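PDB 4Y2W: alanine racemase 1 from Caldanaerobacter subterraneus subsp. tengcongensis MB4, which belongs to the alanine racemase family, joining an eight-stranded parallel alpha/beta barrel to a C-terminal domain rich in beta strands. Local coordinates for residues E69-L74 / I83-Y88; I130-G135 / K149-M154; H168-S173 / R177-E182; F230-S235 / V346-M351. The protein carries 1 engineered substitution. One frame throughout, in Å; residues are numbered along the deposited sequence.

Contact 1: residues E69-L74 / I83-Y88; sequences EEALEL and ILIFGY
Ile83 meets Ala71 and Leu74 at the start of strand 83-85, giving this helix-on-strand contact of an alpha/beta barrel its larger apolar patch. Its CG1 lies opposite the carbonyl carbon (chi1 -57°), and CG2 faces the Ala71 methyl, 3.9 Å from CB, while CD1 lies 3.7 Å from the carbonyl O of Ala71 and 3.9 Å from CB of Leu74. Leu84 follows with its side chain pointing away from the helix, as strand alternation requires. Ile85 leaves the strand to one side of the helix, and its longer branch bends in: CG1 lies 3.5 Å from CB of Ala71, and CD1 lies alongside the same methyl. The Ala71 methyl therefore touches both isoleucines, and its small size suits an axis separation of 8.6 Å. The axes of 69-74 and 83-85 run nearly antiparallel, at 163°, as expected where a helix leads back to the next parallel strand. On the helix, Glu70 and Glu73 form salt bridges with Arg369 and Arg368 of the second subunit. Helix 68-76 is the crossover between strands 62-65 and 83-85; Val65 of the preceding strand also touches Ala71, Leu74 and Ile83, and Leu74 reaches Ala52 of helix 48-58.

Contact 2: residues I130-G135 / K149-M154; sequences IKIDTG and KEILEM
Ile130 meets Ile151 and Met154 with different branches, a division set by its first torsion: at chi1 -58° CG2 lies opposite the backbone N and CG1 opposite the carbonyl carbon. On the helix, Ile151 has an extended outer bond (chi2 164°) that carries CD1 forward to the strand. The Ile130 CG2 methyl consequently lies 3.8 Å from CD1 of Ile151, the two side chains running antiparallel alongside each other. The other branch of Ile130 crosses Met154 at a slant, its CD1 coming to 3.7 Å from SD of the extended methionine. Two residues along, Ile132 adds a looser touch, CD1 to CD1 of Ile151 at 4.3 Å. No hydrogen bond spans the segments, so the contact rests on apolar packing between buried side chains. Beyond the strand the chain turns: OD1 of Asp133 accepts from N of Gly135 at 3.2 Å with an N-H...O angle of 155°, an Asx turn, and Gly137 N gives the same oxygen a second bond. Helix 144-155 here covers the outside of strand 126-131 and leads on to strand 160-166, completing a beta-alpha-beta unit of the barrel. Ile130 also packs on Leu162 and Ile165 of that strand, Met154 on Val106 of strand 103-106, and Ile151 on Leu194 of helix 177-195.

Contact 3: residues H168-S173 / R177-E182; sequences HFAAAS and RDYCKE
Cys180 points its sulfur against both the ring of Phe169 and the backbone at Ala172, making it the hub of this contact between a barrel loop and the first turns of helix 177-195. With SG beside the backbone N and opposite the carbonyl carbon (chi1 -72°), the thiol leans toward the loop. It lies 4.5 Å from the centroid of the Phe169 ring, and the line to it is tilted 29° from the ring normal, an oblique sulfur-aromatic contact. Roughly at right angles to that direction, SG meets CA of Ala172 at 3.7 Å and CB of Ala172 at 3.9 Å. The Phe169 ring also reaches the helix backbone, where the carbonyl O of Cys180 approaches CE1 obliquely at 3.4 Å. Tyr179 is oriented differently: the methyl of Ala170 meets its ring at the edge, near the ring plane, with CB 3.9 Å from CE2. The same ring makes a cation-pi contact with Lys270 of the second subunit, so it borders both the loop and the dimer interface. His168, at the head of the loop, belongs to the pocket of the bound alanine. Because no hydrogen bond crosses between the segments, sulfur, methyl and ring surfaces hold them together, while Gln183, one residue farther along the helix, supplies a polar tie by accepting from N of Ala170 through OE1.

Contact 4: residues F230-S235 / V346-M351; sequences FGAYPS and VSVESM
This is an interdomain contact, in which a loop following the last strand of the alpha/beta barrel, 222-224, meets the capped N-terminal turn of helix 348-354 in the C-terminal domain. The segments bury 134 Å² between them, and the nearest backbone positions, CA of Ala232 and CA of Glu349, stand 7.0 Å apart. Its apolar part is a single meeting of methyls, CB of Ala232 against CG1 of Val348 at 3.9 Å. Val348 holds CG1 between its backbone N and carbonyl carbon (chi1 66°), and that branch is the one facing the loop. Helix 359-365 backs the same spot, since Pro359 touches Ala232 while Val362 and Phe363 touch Val348. The polar part is indirect. Glu349 reaches out toward the loop, with CG opposite the backbone N (chi1 -166°), until OE1 stands 4.4 Å from the carbonyl O of Ser235. Arg240 serves both oxygens: its NH2 forms a salt bridge with OE1 of Glu349 and a hydrogen bond with O of Ser235. An arginine thus joins the helix to the loop at a place where they make no direct bond. The first turn of the helix is closed by N of Met351, bonded to O of Ser347 at 3.2 Å. Ser347 occupies the N-cap, and its OG accepts from N of Ser350 at 3.0 Å with an N-H...O angle of 164°.

From the N terminus the four contacts follow one another in series, with none nested or crossed. Contact 1 closes a short connection between a helix and the barrel strand after it, whereas contact 2 runs from a strand to the helix after it; both serve the same closed sheet, their centres about 20 Å apart. Contact 3 closes a very short loop before helix 177-195 and touches contact 2, where Gly135 packs on Tyr179. Contact 4 closes by far the longest loop, with 110 residues between its segments, and ties the barrel to the C-terminal domain. It adjoins contact 3 through Ser173 and Pro234. Contacts 1 and 3 also reach the second subunit.

Contact 1: residues E69-L74 / I83-Y88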
loop_
_atom_site.group_PDB
_atom_site.type_symbol
_atom_site.label_atom_id
_atom_site.label_comp_id
_atom_site.label_asym_id
_atom_site.label_seq_id
_atom_site.Cartn_x
_atom_site.Cartn_y
_atom_site.Cartn_z
ATOM N N GLU A 69 -13.302 9.226 6.083
ATOM C CA GLU A 69 -12.079 10.016 5.973
ATOM C C GLU A 69 -11.782 10.342 4.510
ATOM O O GLU A 69 -11.239 11.405 4.198
ATOM C CB GLU A 69 -10.896 9.282 6.615
ATOM C CG GLU A 69 -11.024 9.053 8.122
ATOM C CD GLU A 69 -11.857 7.832 8.497
ATOM O OE1 GLU A 69 -12.400 7.161 7.591
ATOM O OE2 GLU A 69 -11.979 7.543 9.709
ATOM N N GLU A 70 -12.143 9.422 3.618
ATOM C CA GLU A 70 -12.066 9.679 2.180
ATOM C C GLU A 70 -13.004 10.816 1.803
ATOM O O GLU A 70 -12.624 11.717 1.059
ATOM C CB GLU A 70 -12.411 8.424 1.373
ATOM C CG GLU A 70 -11.277 7.414 1.280
ATOM C CD GLU A 70 -11.637 6.202 0.440
ATOM O OE1 GLU A 70 -12.837 6.012 0.152
ATOM O OE2 GLU A 70 -10.722 5.439 0.057
ATOM N N ALA A 71 -14.226 10.772 2.328
ATOM C CA ALA A 71 -15.211 11.830 2.084
ATOM C C ALA A 71 -14.760 13.169 2.661
ATOM O O ALA A 71 -14.877 14.204 2.008
ATOM C CB ALA A 71 -16.566 11.438 2.656
ATOM N N LEU A 72 -14.238 13.139 3.883
ATOM C CA LEU A 72 -13.766 14.352 4.547
ATOM C C LEU A 72 -12.516 14.939 3.900
ATOM O O LEU A 72 -12.382 16.157 3.820
ATOM C CB LEU A 72 -13.514 14.089 6.031
ATOM C CG LEU A 72 -14.783 13.860 6.859
ATOM C CD1 LEU A 72 -14.434 13.266 8.217
ATOM C CD2 LEU A 72 -15.580 15.149 7.014
ATOM N N GLU A 73 -11.603 14.081 3.446
ATOM C CA GLU A 73 -10.388 14.540 2.765
ATOM C C GLU A 73 -10.737 15.439 1.581
ATOM O O GLU A 73 -10.091 16.463 1.358
ATOM C CB GLU A 73 -9.551 13.352 2.278
ATOM C CG GLU A 73 -8.276 13.734 1.528
ATOM C CD GLU A 73 -7.585 12.548 0.880
ATOM O OE1 GLU A 73 -8.227 11.493 0.693
ATOM O OE2 GLU A 73 -6.391 12.671 0.542
ATOM N N LEU A 74 -11.762 15.047 0.830
ATOM C CA LEU A 74 -12.207 15.817 -0.327
ATOM C C LEU A 74 -12.778 17.185 0.066
ATOM O O LEU A 74 -12.491 18.187 -0.590
ATOM C CB LEU A 74 -13.238 15.020 -1.131
ATOM C CG LEU A 74 -12.706 13.749 -1.797
ATOM C CD1 LEU A 74 -13.850 12.894 -2.322
ATOM C CD2 LEU A 74 -11.726 14.095 -2.911
ATOM N N ILE A 83 -20.937 14.256 -2.138
ATOM C CA ILE A 83 -20.156 13.039 -1.911
ATOM C C ILE A 83 -20.985 12.004 -1.155
ATOM O O ILE A 83 -21.680 12.344 -0.192
ATOM C CB ILE A 83 -18.895 13.334 -1.079
ATOM C CG1 ILE A 83 -18.031 14.394 -1.766
ATOM C CG2 ILE A 83 -18.096 12.054 -0.840
ATOM C CD1 ILE A 83 -17.120 15.139 -0.817
ATOM N N LEU A 84 -20.894 10.747 -1.592
ATOM C CA LEU A 84 -21.596 9.635 -0.947
ATOM C C LEU A 84 -20.602 8.678 -0.312
ATOM O O LEU A 84 -19.650 8.246 -0.959
ATOM C CB LEU A 84 -22.460 8.876 -1.961
ATOM C CG LEU A 84 -23.085 7.558 -1.479
ATOM C CD1 LEU A 84 -24.048 7.781 -0.325
ATOM C CD2 LEU A 84 -23.783 6.846 -2.623
ATOM N N ILE A 85 -20.840 8.348 0.954
ATOM C CA ILE A 85 -20.051 7.355 1.675
ATOM C C ILE A 85 -20.777 6.008 1.640
ATOM O O ILE A 85 -21.825 5.852 2.264
ATOM C CB ILE A 85 -19.828 7.781 3.140
ATOM C CG1 ILE A 85 -19.076 9.116 3.193
ATOM C CG2 ILE A 85 -19.064 6.704 3.906
ATOM C CD1 ILE A 85 -19.212 9.853 4.507
ATOM N N PHE A 86 -20.217 5.047 0.907
ATOM C CA PHE A 86 -20.792 3.702 0.813
ATOM C C PHE A 86 -20.769 3.005 2.166
ATOM O O PHE A 86 -21.719 2.312 2.536
ATOM C CB PHE A 86 -20.023 2.836 -0.190
ATOM C CG PHE A 86 -20.066 3.344 -1.603
ATOM C CD1 PHE A 86 -21.275 3.493 -2.266
ATOM C CD2 PHE A 86 -18.894 3.655 -2.279
ATOM C CE1 PHE A 86 -21.318 3.958 -3.571
ATOM C CE2 PHE A 86 -18.929 4.119 -3.586
ATOM C CZ PHE A 86 -20.144 4.271 -4.232
ATOM N N GLY A 87 -19.677 3.195 2.900
ATOM C CA GLY A 87 -19.448 2.477 4.142
ATOM C C GLY A 87 -20.206 3.026 5.331
ATOM O O GLY A 87 -20.986 3.974 5.218
ATOM N N TYR A 88 -19.958 2.407 6.477
ATOM C CA TYR A 88 -20.560 2.787 7.742
ATOM C C TYR A 88 -19.748 3.912 8.369
ATOM O O TYR A 88 -18.542 3.769 8.557
ATOM C CB TYR A 88 -20.566 1.570 8.667
ATOM C CG TYR A 88 -21.248 1.762 10.001
ATOM C CD1 TYR A 88 -22.608 2.028 10.072
ATOM C CD2 TYR A 88 -20.539 1.637 11.193
ATOM C CE1 TYR A 88 -23.244 2.190 11.294
ATOM C CE2 TYR A 88 -21.166 1.792 12.420
ATOM C CZ TYR A 88 -22.519 2.070 12.466
ATOM O OH TYR A 88 -23.159 2.228 13.676
#

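Contact 2: residues I130-G135 / K149-M154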
loop_
_atom_site.group_PDB
_atom_site.type_symbol
_atom_site.label_atom_id
_atom_site.label_comp_id
_atom_site.label_asym_id
_atom_site.label_seq_id
_atom_site.Cartn_x
_atom_site.Cartn_y
_atom_site.Cartn_z
ATOM N N ILE A 130 -30.389 4.913 0.419
ATOM C CA ILE A 130 -30.706 3.635 1.009
ATOM C C ILE A 130 -30.113 2.479 0.217
ATOM O O ILE A 130 -30.285 2.405 -0.969
ATOM C CB ILE A 130 -32.229 3.502 1.162
ATOM C CG1 ILE A 130 -32.778 4.635 2.004
ATOM C CG2 ILE A 130 -32.599 2.206 1.816
ATOM C CD1 ILE A 130 -32.101 4.819 3.335
ATOM N N LYS A 131 -29.401 1.577 0.874
ATOM C CA LYS A 131 -28.802 0.453 0.170
ATOM C C LYS A 131 -29.646 -0.769 0.275
ATOM O O LYS A 131 -30.088 -1.140 1.331
ATOM C CB LYS A 131 -27.362 0.149 0.614
ATOM C CG LYS A 131 -26.810 -1.217 0.216
ATOM C CD LYS A 131 -25.925 -1.259 -1.025
ATOM C CE LYS A 131 -25.332 -2.649 -1.285
ATOM N NZ LYS A 131 -23.849 -2.850 -1.311
ATOM N N ILE A 132 -29.844 -1.400 -0.866
ATOM C CA ILE A 132 -30.616 -2.606 -0.947
ATOM C C ILE A 132 -29.757 -3.781 -1.364
ATOM O O ILE A 132 -29.006 -3.705 -2.302
ATOM C CB ILE A 132 -31.773 -2.427 -1.936
ATOM C CG1 ILE A 132 -32.498 -1.133 -1.651
ATOM C CG2 ILE A 132 -32.746 -3.570 -1.831
ATOM C CD1 ILE A 132 -33.217 -1.123 -0.328
ATOM N N ASP A 133 -29.893 -4.885 -0.659
ATOM C CA ASP A 133 -29.150 -6.090 -0.998
ATOM C C ASP A 133 -30.009 -6.981 -1.895
ATOM O O ASP A 133 -30.911 -7.672 -1.421
ATOM C CB ASP A 133 -28.748 -6.828 0.277
ATOM C CG ASP A 133 -27.656 -7.847 0.045
ATOM O OD1 ASP A 133 -27.611 -8.445 -1.055
ATOM O OD2 ASP A 133 -26.840 -8.049 0.974
ATOM N N THR A 134 -29.723 -6.958 -3.194
ATOM C CA THR A 134 -30.512 -7.695 -4.177
ATOM C C THR A 134 -29.892 -9.037 -4.568
ATOM O O THR A 134 -30.410 -9.711 -5.457
ATOM C CB THR A 134 -30.719 -6.857 -5.455
ATOM O OG1 THR A 134 -29.455 -6.388 -5.938
ATOM C CG2 THR A 134 -31.616 -5.664 -5.174
ATOM N N GLY A 135 -28.807 -9.437 -3.905
ATOM C CA GLY A 135 -28.122 -10.696 -4.238
ATOM C C GLY A 135 -26.674 -10.820 -3.777
ATOM O O GLY A 135 -26.210 -11.925 -3.476
ATOM N N LYS A 149 -41.139 -0.745 5.467
ATOM C CA LYS A 149 -41.594 -0.124 6.710
ATOM C C LYS A 149 -40.620 0.959 7.180
ATOM O O LYS A 149 -41.017 2.109 7.399
ATOM C CB LYS A 149 -41.773 -1.182 7.806
ATOM C CG LYS A 149 -42.460 -0.663 9.057
ATOM C CD LYS A 149 -42.373 -1.653 10.206
ATOM C CE LYS A 149 -42.993 -1.067 11.468
ATOM N NZ LYS A 149 -42.991 -2.032 12.601
ATOM N N GLU A 150 -39.348 0.587 7.314
ATOM C CA GLU A 150 -38.323 1.494 7.835
ATOM C C GLU A 150 -38.024 2.648 6.882
ATOM O O GLU A 150 -37.814 3.776 7.321
ATOM C CB GLU A 150 -37.039 0.729 8.155
ATOM C CG GLU A 150 -37.213 -0.307 9.257
ATOM C CD GLU A 150 -35.901 -0.889 9.746
ATOM O OE1 GLU A 150 -34.878 -0.731 9.054
ATOM O OE2 GLU A 150 -35.895 -1.504 10.831
ATOM N N ILE A 151 -38.015 2.364 5.584
ATOM C CA ILE A 151 -37.796 3.395 4.572
ATOM C C ILE A 151 -38.926 4.425 4.583
ATOM O O ILE A 151 -38.681 5.615 4.382
ATOM C CB ILE A 151 -37.635 2.776 3.164
ATOM C CG1 ILE A 151 -36.296 2.037 3.075
ATOM C CG2 ILE A 151 -37.694 3.844 2.079
ATOM C CD1 ILE A 151 -36.186 1.086 1.905
ATOM N N LEU A 152 -40.156 3.972 4.824
ATOM C CA LEU A 152 -41.312 4.876 4.876
ATOM C C LEU A 152 -41.278 5.786 6.105
ATOM O O LEU A 152 -41.743 6.923 6.046
ATOM C CB LEU A 152 -42.633 4.093 4.820
ATOM C CG LEU A 152 -43.044 3.599 3.423
ATOM C CD1 LEU A 152 -44.076 2.482 3.511
ATOM C CD2 LEU A 152 -43.569 4.745 2.569
ATOM N N GLU A 153 -40.729 5.289 7.209
ATOM C CA GLU A 153 -40.552 6.111 8.402
ATOM C C GLU A 153 -39.514 7.199 8.138
ATOM O O GLU A 153 -39.737 8.372 8.457
ATOM C CB GLU A 153 -40.137 5.252 9.598
ATOM C CG GLU A 153 -40.339 5.940 10.942
ATOM C CD GLU A 153 -40.093 5.025 12.133
ATOM O OE1 GLU A 153 -39.864 5.557 13.241
ATOM O OE2 GLU A 153 -40.128 3.783 11.971
ATOM N N MET A 154 -38.393 6.808 7.532
ATOM C CA MET A 154 -37.321 7.744 7.176
ATOM C C MET A 154 -37.808 8.891 6.296
ATOM O O MET A 154 -37.317 10.015 6.410
ATOM C CB MET A 154 -36.187 7.012 6.457
ATOM C CG MET A 154 -35.368 6.098 7.351
ATOM S SD MET A 154 -34.100 5.216 6.425
ATOM C CE MET A 154 -33.934 3.725 7.403
#

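Contact 3: residues H168-S173 / R177-E182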
loop_
_atom_site.group_PDB
_atom_site.type_symbol
_atom_site.label_atom_id
_atom_site.label_comp_id
_atom_site.label_asym_id
_atom_site.label_seq_id
_atom_site.Cartn_x
_atom_site.Cartn_y
_atom_site.Cartn_z
ATOM N N HIS A 168 -26.243 -3.151 -5.764
ATOM C CA HIS A 168 -24.971 -3.491 -6.405
ATOM C C HIS A 168 -25.050 -4.881 -7.039
ATOM O O HIS A 168 -25.512 -5.830 -6.397
ATOM C CB HIS A 168 -23.850 -3.450 -5.359
ATOM C CG HIS A 168 -22.479 -3.262 -5.934
ATOM N ND1 HIS A 168 -21.890 -2.022 -6.058
ATOM C CD2 HIS A 168 -21.576 -4.155 -6.401
ATOM C CE1 HIS A 168 -20.687 -2.158 -6.589
ATOM N NE2 HIS A 168 -20.472 -3.444 -6.806
ATOM N N PHE A 169 -24.603 -4.996 -8.291
ATOM C CA PHE A 169 -24.633 -6.274 -9.010
ATOM C C PHE A 169 -23.538 -7.212 -8.507
ATOM O O PHE A 169 -22.394 -6.792 -8.333
ATOM C CB PHE A 169 -24.467 -6.068 -10.523
ATOM C CG PHE A 169 -25.664 -5.447 -11.193
ATOM C CD1 PHE A 169 -26.907 -6.069 -11.143
ATOM C CD2 PHE A 169 -25.545 -4.255 -11.895
ATOM C CE1 PHE A 169 -28.008 -5.504 -11.765
ATOM C CE2 PHE A 169 -26.643 -3.688 -12.521
ATOM C CZ PHE A 169 -27.875 -4.313 -12.456
ATOM N N ALA A 170 -23.892 -8.481 -8.302
ATOM C CA ALA A 170 -22.957 -9.483 -7.787
ATOM C C ALA A 170 -22.084 -10.117 -8.868
ATOM O O ALA A 170 -20.950 -10.503 -8.590
ATOM C CB ALA A 170 -23.710 -10.567 -7.034
ATOM N N ALA A 171 -22.605 -10.235 -10.089
ATOM C CA ALA A 171 -21.876 -10.901 -11.173
ATOM C C ALA A 171 -22.045 -10.199 -12.521
ATOM O O ALA A 171 -22.236 -10.854 -13.547
ATOM C CB ALA A 171 -22.306 -12.359 -11.272
ATOM N N ALA A 172 -21.959 -8.871 -12.515
ATOM C CA ALA A 172 -21.988 -8.090 -13.754
ATOM C C ALA A 172 -20.647 -8.178 -14.493
ATOM O O ALA A 172 -20.615 -8.237 -15.727
ATOM C CB ALA A 172 -22.342 -6.639 -13.461
ATOM N N SER A 173 -19.550 -8.193 -13.737
ATOM C CA SER A 173 -18.208 -8.394 -14.297
ATOM C C SER A 173 -18.037 -9.802 -14.873
ATOM O O SER A 173 -17.278 -10.000 -15.824
ATOM C CB SER A 173 -17.141 -8.147 -13.226
ATOM O OG SER A 173 -17.197 -6.816 -12.744
ATOM N N ARG A 177 -26.051 -12.670 -16.950
ATOM C CA ARG A 177 -27.136 -11.769 -17.344
ATOM C C ARG A 177 -28.442 -12.113 -16.631
ATOM O O ARG A 177 -29.206 -11.219 -16.266
ATOM C CB ARG A 177 -27.343 -11.812 -18.861
ATOM C CG ARG A 177 -26.120 -11.415 -19.681
ATOM C CD ARG A 177 -26.180 -9.978 -20.191
ATOM N NE ARG A 177 -24.934 -9.598 -20.867
ATOM C CZ ARG A 177 -24.799 -8.595 -21.737
ATOM N NH1 ARG A 177 -25.834 -7.836 -22.084
ATOM N NH2 ARG A 177 -23.609 -8.353 -22.278
ATOM N N ASP A 178 -28.691 -13.405 -16.436
ATOM C CA ASP A 178 -29.884 -13.865 -15.723
ATOM C C ASP A 178 -29.935 -13.357 -14.284
ATOM O O ASP A 178 -31.001 -12.978 -13.797
ATOM C CB ASP A 178 -29.966 -15.396 -15.725
ATOM C CG ASP A 178 -30.343 -15.962 -17.083
ATOM O OD1 ASP A 178 -30.273 -15.230 -18.097
ATOM O OD2 ASP A 178 -30.715 -17.151 -17.133
ATOM N N TYR A 179 -28.787 -13.350 -13.609
ATOM C CA TYR A 179 -28.718 -12.869 -12.230
ATOM C C TYR A 179 -28.809 -11.344 -12.164
ATOM O O TYR A 179 -29.474 -10.801 -11.286
ATOM C CB TYR A 179 -27.447 -13.360 -11.536
ATOM C CG TYR A 179 -27.566 -13.391 -10.029
ATOM C CD1 TYR A 179 -28.434 -14.281 -9.407
ATOM C CD2 TYR A 179 -26.815 -12.537 -9.227
ATOM C CE1 TYR A 179 -28.555 -14.322 -8.030
ATOM C CE2 TYR A 179 -26.929 -12.571 -7.846
ATOM C CZ TYR A 179 -27.800 -13.468 -7.254
ATOM O OH TYR A 179 -27.929 -13.520 -5.885
ATOM N N CYS A 180 -28.149 -10.657 -13.092
ATOM C CA CYS A 180 -28.271 -9.202 -13.194
ATOM C C CYS A 180 -29.724 -8.784 -13.445
ATOM O O CYS A 180 -30.235 -7.874 -12.794
ATOM C CB CYS A 180 -27.369 -8.653 -14.303
ATOM S SG CYS A 180 -25.597 -8.671 -13.928
ATOM N N LYS A 181 -30.382 -9.456 -14.386
ATOM C CA LYS A 181 -31.802 -9.214 -14.657
ATOM C C LYS A 181 -32.623 -9.505 -13.398
ATOM O O LYS A 181 -33.525 -8.743 -13.052
ATOM C CB LYS A 181 -32.295 -10.076 -15.834
ATOM C CG LYS A 181 -33.412 -9.460 -16.670
ATOM C CD LYS A 181 -34.800 -9.750 -16.117
ATOM C CE LYS A 181 -35.883 -9.037 -16.919
ATOM N NZ LYS A 181 -35.812 -7.550 -16.800
ATOM N N GLU A 182 -32.290 -10.598 -12.714
ATOM C CA GLU A 182 -32.976 -10.990 -11.484
ATOM C C GLU A 182 -32.812 -9.952 -10.378
ATOM O O GLU A 182 -33.779 -9.612 -9.700
ATOM C CB GLU A 182 -32.464 -12.349 -10.999
ATOM C CG GLU A 182 -33.074 -12.826 -9.688
ATOM C CD GLU A 182 -32.601 -14.211 -9.286
ATOM O OE1 GLU A 182 -31.695 -14.759 -9.952
ATOM O OE2 GLU A 182 -33.136 -14.752 -8.296
#

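Contact 4: residues F230-S235 / V346-M351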
loop_
_atom_site.group_PDB
_atom_site.type_symbol
_atom_site.label_atom_id
_atom_site.label_comp_id
_atom_site.label_asym_id
_atom_site.label_seq_id
_atom_site.Cartn_x
_atom_site.Cartn_y
_atom_site.Cartn_z
ATOM N N PHE A 230 -10.263 5.032 -15.069
ATOM C CA PHE A 230 -8.803 4.992 -14.966
ATOM C C PHE A 230 -8.149 4.047 -15.986
ATOM O O PHE A 230 -7.089 3.468 -15.733
ATOM C CB PHE A 230 -8.416 4.662 -13.518
ATOM C CG PHE A 230 -9.034 5.601 -12.517
ATOM C CD1 PHE A 230 -8.507 6.875 -12.323
ATOM C CD2 PHE A 230 -10.174 5.240 -11.810
ATOM C CE1 PHE A 230 -9.088 7.756 -11.425
ATOM C CE2 PHE A 230 -10.761 6.120 -10.911
ATOM C CZ PHE A 230 -10.216 7.377 -10.714
ATOM N N GLY A 231 -8.787 3.920 -17.149
ATOM C CA GLY A 231 -8.186 3.273 -18.311
ATOM C C GLY A 231 -8.124 1.760 -18.275
ATOM O O GLY A 231 -7.283 1.163 -18.943
ATOM N N ALA A 232 -9.011 1.134 -17.508
ATOM C CA ALA A 232 -9.054 -0.324 -17.424
ATOM C C ALA A 232 -10.490 -0.838 -17.376
ATOM O O ALA A 232 -11.419 -0.102 -17.055
ATOM C CB ALA A 232 -8.283 -0.800 -16.202
ATOM N N TYR A 233 -10.658 -2.111 -17.708
ATOM C CA TYR A 233 -11.957 -2.765 -17.633
ATOM C C TYR A 233 -11.991 -3.689 -16.415
ATOM O O TYR A 233 -10.945 -4.172 -15.976
ATOM C CB TYR A 233 -12.229 -3.547 -18.919
ATOM C CG TYR A 233 -12.479 -2.664 -20.127
ATOM C CD1 TYR A 233 -13.697 -2.016 -20.295
ATOM C CD2 TYR A 233 -11.499 -2.483 -21.105
ATOM C CE1 TYR A 233 -13.936 -1.208 -21.397
ATOM C CE2 TYR A 233 -11.729 -1.679 -22.210
ATOM C CZ TYR A 233 -12.950 -1.042 -22.352
ATOM O OH TYR A 233 -13.200 -0.239 -23.445
ATOM N N PRO A 234 -13.193 -3.932 -15.861
ATOM C CA PRO A 234 -13.324 -4.768 -14.663
ATOM C C PRO A 234 -13.099 -6.261 -14.909
ATOM O O PRO A 234 -12.761 -6.987 -13.976
ATOM C CB PRO A 234 -14.767 -4.514 -14.212
ATOM C CG PRO A 234 -15.490 -4.134 -15.457
ATOM C CD PRO A 234 -14.497 -3.409 -16.317
ATOM N N SER A 235 -13.296 -6.712 -16.145
ATOM C CA SER A 235 -13.114 -8.120 -16.491
ATOM C C SER A 235 -12.938 -8.277 -18.001
ATOM O O SER A 235 -12.827 -7.287 -18.732
ATOM C CB SER A 235 -14.313 -8.939 -16.005
ATOM O OG SER A 235 -15.471 -8.645 -16.768
ATOM N N VAL A 346 3.080 -2.298 -21.097
ATOM C CA VAL A 346 2.841 -3.267 -20.028
ATOM C C VAL A 346 1.646 -2.766 -19.229
ATOM O O VAL A 346 1.797 -2.095 -18.205
ATOM C CB VAL A 346 4.066 -3.503 -19.113
ATOM C CG1 VAL A 346 5.014 -4.499 -19.755
ATOM C CG2 VAL A 346 4.790 -2.202 -18.773
ATOM N N SER A 347 0.451 -3.091 -19.720
ATOM C CA SER A 347 -0.786 -2.546 -19.169
ATOM C C SER A 347 -1.017 -3.013 -17.741
ATOM O O SER A 347 -0.470 -4.030 -17.306
ATOM C CB SER A 347 -1.991 -2.938 -20.032
ATOM O OG SER A 347 -2.404 -4.271 -19.771
ATOM N N VAL A 348 -1.832 -2.252 -17.022
ATOM C CA VAL A 348 -2.271 -2.633 -15.687
ATOM C C VAL A 348 -3.021 -3.970 -15.687
ATOM O O VAL A 348 -2.936 -4.724 -14.722
ATOM C CB VAL A 348 -3.148 -1.529 -15.047
ATOM C CG1 VAL A 348 -4.469 -1.361 -15.797
ATOM C CG2 VAL A 348 -3.383 -1.821 -13.567
ATOM N N GLU A 349 -3.745 -4.261 -16.767
ATOM C CA GLU A 349 -4.466 -5.531 -16.886
ATOM C C GLU A 349 -3.510 -6.719 -17.039
ATOM O O GLU A 349 -3.732 -7.777 -16.445
ATOM C CB GLU A 349 -5.460 -5.495 -18.051
ATOM C CG GLU A 349 -6.457 -6.649 -18.018
ATOM C CD GLU A 349 -7.539 -6.551 -19.077
ATOM O OE1 GLU A 349 -8.440 -7.422 -19.085
ATOM O OE2 GLU A 349 -7.488 -5.612 -19.900
ATOM N N SER A 350 -2.455 -6.542 -17.834
ATOM C CA SER A 350 -1.424 -7.572 -17.986
ATOM C C SER A 350 -0.795 -7.930 -16.641
ATOM O O SER A 350 -0.567 -9.107 -16.353
ATOM C CB SER A 350 -0.329 -7.109 -18.948
ATOM O OG SER A 350 -0.847 -6.879 -20.240
ATOM N N MET A 351 -0.517 -6.913 -15.825
ATOM C CA MET A 351 0.045 -7.122 -14.495
ATOM C C MET A 351 -0.938 -7.862 -13.589
ATOM O O MET A 351 -0.556 -8.793 -12.883
ATOM C CB MET A 351 0.449 -5.789 -13.865
ATOM C CG MET A 351 1.011 -5.922 -12.455
ATOM S SD MET A 351 2.146 -4.599 -11.992
ATOM C CE MET A 351 3.605 -5.091 -12.907
#